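Local coordinates for Iron(III) ABC transporter, periplasmic iron-compound-binding protein (Vibrio cholerae, PDB 5GGY) that probably binds iron(III) hydroxamate siderophores such as desferrioxamine in the periplasm and delivers them to an ABC transporter for import, at residues V20-D25 against E71-L76; T66-E71 against Q88-T93. One frame throughout, in Å; residues are numbered along the deposited sequence.

Contact 1. Residues V20-D25 against E71-L76; sequences VVLNWD and EKIAAL
Val20, on strand 19-21, comes closest to Ile73 of helix 70-75, with 7.1 Å between their CA atoms, and no hydrogen bond joins segments 20-25 and 71-76. The side chains of both residues point at the opposing segment. Val20 has CG1 anti to its own backbone N (chi1 164°), and this branch meets the CG2 methyl of Ile73 at 3.9 Å, the two side chains crossing at a slant. The other branch of the valine reaches further along the helix, where Val20 CG2 lies 4.3 Å from Leu76 CD1, a looser touch. Ile73 divides its own side chain between two partners: the CG2 branch serves Val20, while the longer arm carries its terminal methyl to Leu22, Ile73 CD1 standing 3.9 Å from Leu22 CD2. In Leu22 chi1 (-60°) sets CG beside the backbone N, and CD2 is the branch turned to Ile73, although the side chain does not start out toward the helix; the two meet at about a right angle. Ile81 of the adjacent strand 80-83 touches both Leu22 and Ile73, and Pro78 borders Val20. Strands 19-21 and 80-83 pair in parallel, and helix 70-75, which precedes the second of them, packs on their sheet, consistent with an alpha/beta lobe of a periplasmic binding protein. Methyl groups alone meet across these two segments, in a largely buried setting, so the helix is seated on the strand by shape and exclusion of water rather than by directional bonds.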
# COMPACT_ATOMS: atom_id res chain seq x y z
N VAL A 20 3.64 22.52 -14.69
CA VAL A 20 4.88 22.23 -15.39
C VAL A 20 5.70 21.24 -14.56
O VAL A 20 6.02 21.50 -13.40
CB VAL A 20 5.71 23.50 -15.66
CG1 VAL A 20 7.16 23.14 -16.02
CG2 VAL A 20 5.08 24.32 -16.77
N VAL A 21 6.02 20.10 -15.16
CA VAL A 21 6.80 19.08 -14.47
C VAL A 21 8.23 19.07 -15.01
O VAL A 21 8.46 19.33 -16.20
CB VAL A 21 6.15 17.68 -14.61
CG1 VAL A 21 7.07 16.69 -15.29
CG2 VAL A 21 5.72 17.17 -13.24
N LEU A 22 9.20 18.80 -14.14
CA LEU A 22 10.61 18.89 -14.53
C LEU A 22 11.36 17.56 -14.45
O LEU A 22 12.55 17.51 -14.76
CB LEU A 22 11.33 19.92 -13.66
CG LEU A 22 10.78 21.34 -13.73
CD1 LEU A 22 11.70 22.29 -13.00
CD2 LEU A 22 10.59 21.78 -15.18
N ASN A 23 10.67 16.50 -14.04
CA ASN A 23 11.31 15.19 -13.98
C ASN A 23 10.36 14.08 -14.42
O ASN A 23 9.14 14.25 -14.38
CB ASN A 23 11.83 14.92 -12.57
CG ASN A 23 13.28 14.47 -12.57
OD1 ASN A 23 14.05 14.83 -13.46
ND2 ASN A 23 13.65 13.67 -11.58
N TRP A 24 10.92 12.96 -14.84
CA TRP A 24 10.13 11.86 -15.39
C TRP A 24 9.30 11.13 -14.33
O TRP A 24 8.19 10.68 -14.62
CB TRP A 24 11.04 10.86 -16.10
CG TRP A 24 11.48 11.34 -17.44
CD1 TRP A 24 11.05 12.46 -18.10
CD2 TRP A 24 12.45 10.72 -18.31
NE1 TRP A 24 11.68 12.57 -19.32
CE2 TRP A 24 12.54 11.52 -19.47
CE3 TRP A 24 13.24 9.58 -18.21
CZ2 TRP A 24 13.40 11.21 -20.52
CZ3 TRP A 24 14.08 9.27 -19.26
CH2 TRP A 24 14.16 10.08 -20.40
N ASP A 25 9.83 11.02 -13.12
CA ASP A 25 9.10 10.37 -12.04
C ASP A 25 7.86 11.18 -11.69
O ASP A 25 6.76 10.63 -11.55
CB ASP A 25 9.99 10.17 -10.81
CG ASP A 25 10.54 11.47 -10.26
OD1 ASP A 25 10.59 12.47 -11.02
OD2 ASP A 25 10.92 11.51 -9.07
N GLU A 71 12.62 30.07 -20.13
CA GLU A 71 11.81 31.00 -20.91
C GLU A 71 10.54 30.33 -21.42
O GLU A 71 9.47 30.94 -21.43
CB GLU A 71 12.61 31.57 -22.08
CG GLU A 71 13.58 32.68 -21.70
CD GLU A 71 14.70 32.21 -20.79
OE1 GLU A 71 15.13 31.04 -20.93
OE2 GLU A 71 15.15 33.01 -19.94
N LYS A 72 10.65 29.08 -21.84
CA LYS A 72 9.50 28.33 -22.34
C LYS A 72 8.57 27.97 -21.19
O LYS A 72 7.35 27.98 -21.34
CB LYS A 72 9.95 27.07 -23.08
CG LYS A 72 8.85 26.42 -23.90
CD LYS A 72 9.42 25.33 -24.80
CE LYS A 72 8.37 24.78 -25.74
NZ LYS A 72 8.94 23.75 -26.65
N ILE A 73 9.15 27.65 -20.03
CA ILE A 73 8.38 27.36 -18.83
C ILE A 73 7.54 28.58 -18.44
O ILE A 73 6.35 28.45 -18.16
CB ILE A 73 9.29 26.96 -17.65
CG1 ILE A 73 10.07 25.68 -17.98
CG2 ILE A 73 8.46 26.75 -16.39
CD1 ILE A 73 11.05 25.27 -16.91
N ALA A 74 8.17 29.75 -18.44
CA ALA A 74 7.49 30.99 -18.11
C ALA A 74 6.41 31.32 -19.14
O ALA A 74 5.33 31.79 -18.79
CB ALA A 74 8.49 32.13 -18.00
N ALA A 75 6.72 31.06 -20.41
CA ALA A 75 5.79 31.33 -21.50
C ALA A 75 4.53 30.48 -21.40
O ALA A 75 3.47 30.85 -21.90
CB ALA A 75 6.47 31.10 -22.84
N LEU A 76 4.65 29.33 -20.75
CA LEU A 76 3.51 28.43 -20.57
C LEU A 76 2.59 28.90 -19.46
O LEU A 76 1.46 28.41 -19.32
CB LEU A 76 3.99 27.00 -20.29
CG LEU A 76 4.59 26.23 -21.47
CD1 LEU A 76 5.08 24.86 -21.02
CD2 LEU A 76 3.56 26.09 -22.58

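Contact 2. Residues T66-E71 against Q88-T93; sequences TEPNLE and QDLLAT
Two separate apolar touches, Pro68 with Leu90 and Leu70 with Thr93, carry the packing of segment 66-71 on segment 88-93. In the first, a single methyl of the leucine meets two carbons of the proline ring: Leu90 CD1 rests 3.6 Å from Pro68 CD, with the neighbouring ring carbon Pro68 CG slightly further off at 3.9 Å. The same methyl also lies 4.1 Å from the backbone oxygen Thr66 O, a van der Waals approach. In the second, Leu70 CD1 meets Thr93 CG2 at 3.6 Å, the side chains crossing at about a right angle. Thr93 turns its methyl anti to the backbone N (chi1 -59° for OG1), which presents carbon rather than the hydroxyl to the leucine.

No hydrogen bond crosses the contact. Asn69 is the N-cap of helix 70-75, and its OD1 accepts a weak capping bond from Glu71 N at 3.3 Å, bent to 130° at the hydrogen. Outside both segments, the backbone of Asn69 is bonded to Ile62.

This is plain packing near the surface of a solute-binding protein 8 family member, where the loop leading into helix 70-75 and the first turn of that helix meet the start of helix 91-95. Leu91 turns to Val100 and Tyr102 of strand 100-102, thereby joining this corner to an outermost strand of the three-stranded parallel sheet.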
# COMPACT_ATOMS: atom_id res chain seq x y z
N THR A 66 17.90 18.24 -16.41
CA THR A 66 19.00 18.92 -15.74
C THR A 66 19.14 20.37 -16.19
O THR A 66 19.54 21.23 -15.41
CB THR A 66 20.33 18.18 -15.97
OG1 THR A 66 20.24 17.41 -17.17
CG2 THR A 66 20.62 17.25 -14.80
N GLU A 67 18.81 20.64 -17.45
CA GLU A 67 18.96 21.99 -18.00
C GLU A 67 17.71 22.42 -18.76
O GLU A 67 17.72 22.46 -19.99
CB GLU A 67 20.19 22.05 -18.91
CG GLU A 67 20.90 23.39 -18.91
CD GLU A 67 22.32 23.30 -18.37
OE1 GLU A 67 23.26 23.13 -19.17
OE2 GLU A 67 22.49 23.42 -17.13
N PRO A 68 16.63 22.76 -18.03
CA PRO A 68 15.35 23.11 -18.65
C PRO A 68 15.29 24.54 -19.19
O PRO A 68 15.99 25.42 -18.71
CB PRO A 68 14.36 22.94 -17.49
CG PRO A 68 15.15 23.27 -16.29
CD PRO A 68 16.55 22.76 -16.56
N ASN A 69 14.45 24.74 -20.20
CA ASN A 69 14.28 26.06 -20.81
C ASN A 69 13.33 26.92 -19.99
O ASN A 69 12.11 26.81 -20.11
CB ASN A 69 13.76 25.91 -22.24
CG ASN A 69 13.67 27.24 -22.97
OD1 ASN A 69 14.15 28.27 -22.48
ND2 ASN A 69 13.05 27.23 -24.14
N LEU A 70 13.91 27.78 -19.16
CA LEU A 70 13.15 28.63 -18.24
C LEU A 70 12.20 29.58 -18.97
O LEU A 70 11.10 29.86 -18.48
CB LEU A 70 14.10 29.44 -17.36
CG LEU A 70 14.87 28.68 -16.28
CD1 LEU A 70 15.92 29.57 -15.65
CD2 LEU A 70 13.91 28.15 -15.22
N GLU A 71 12.62 30.07 -20.13
CA GLU A 71 11.81 31.00 -20.91
C GLU A 71 10.54 30.33 -21.42
O GLU A 71 9.47 30.94 -21.43
CB GLU A 71 12.61 31.57 -22.08
CG GLU A 71 13.58 32.68 -21.70
CD GLU A 71 14.70 32.21 -20.79
OE1 GLU A 71 15.13 31.04 -20.93
OE2 GLU A 71 15.15 33.01 -19.94
N GLN A 88 17.35 20.67 -7.90
CA GLN A 88 17.42 21.34 -6.61
C GLN A 88 18.21 22.65 -6.64
O GLN A 88 17.99 23.54 -5.82
CB GLN A 88 18.03 20.41 -5.56
CG GLN A 88 19.49 20.06 -5.79
CD GLN A 88 20.07 19.24 -4.66
OE1 GLN A 88 20.71 19.77 -3.75
NE2 GLN A 88 19.84 17.93 -4.69
N ASP A 89 19.12 22.78 -7.60
CA ASP A 89 19.94 23.98 -7.72
C ASP A 89 19.23 25.08 -8.50
O ASP A 89 19.74 26.20 -8.60
CB ASP A 89 21.28 23.65 -8.37
CG ASP A 89 22.21 22.88 -7.45
OD1 ASP A 89 22.15 23.10 -6.22
OD2 ASP A 89 23.00 22.06 -7.96
N LEU A 90 18.07 24.75 -9.06
CA LEU A 90 17.30 25.71 -9.84
C LEU A 90 16.02 26.13 -9.13
O LEU A 90 15.24 26.92 -9.67
CB LEU A 90 16.96 25.12 -11.22
CG LEU A 90 18.10 25.01 -12.22
CD1 LEU A 90 17.62 24.31 -13.48
CD2 LEU A 90 18.67 26.38 -12.55
N LEU A 91 15.80 25.60 -7.93
CA LEU A 91 14.57 25.83 -7.18
C LEU A 91 14.26 27.31 -6.96
O LEU A 91 13.13 27.75 -7.17
CB LEU A 91 14.64 25.12 -5.82
CG LEU A 91 14.65 23.59 -5.84
CD1 LEU A 91 14.63 23.03 -4.43
CD2 LEU A 91 13.47 23.06 -6.65
N ALA A 92 15.27 28.08 -6.56
CA ALA A 92 15.08 29.50 -6.26
C ALA A 92 14.70 30.29 -7.51
O ALA A 92 13.87 31.19 -7.45
CB ALA A 92 16.33 30.08 -5.62
N THR A 93 15.32 29.94 -8.63
CA THR A 93 15.03 30.60 -9.91
C THR A 93 13.65 30.22 -10.43
O THR A 93 12.90 31.07 -10.92
CB THR A 93 16.08 30.25 -10.98
OG1 THR A 93 17.38 30.65 -10.53
CG2 THR A 93 15.77 30.95 -12.29

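From the N terminus, strand 19-21 and the start of helix 24-32 come first. Contact 1 then closes a long loop, with 45 residues between its segments, when helix 70-75 returns to the strand. Contact 2 opens just before that helix and closes a shorter loop of 16 residues, through strand 80-83, at helix 91-95. The two loops cross rather than nest, since their segments alternate along the chain. Glu71 lies in a segment of each contact, and helix 70-75 is the element they share: Ile73 CD1 of contact 1 packs on Pro68 CB of contact 2 at 4.1 Å. Together they join strand 19-21 to helix 70-75 and that helix, with the loop before it, to the start of helix 91-95.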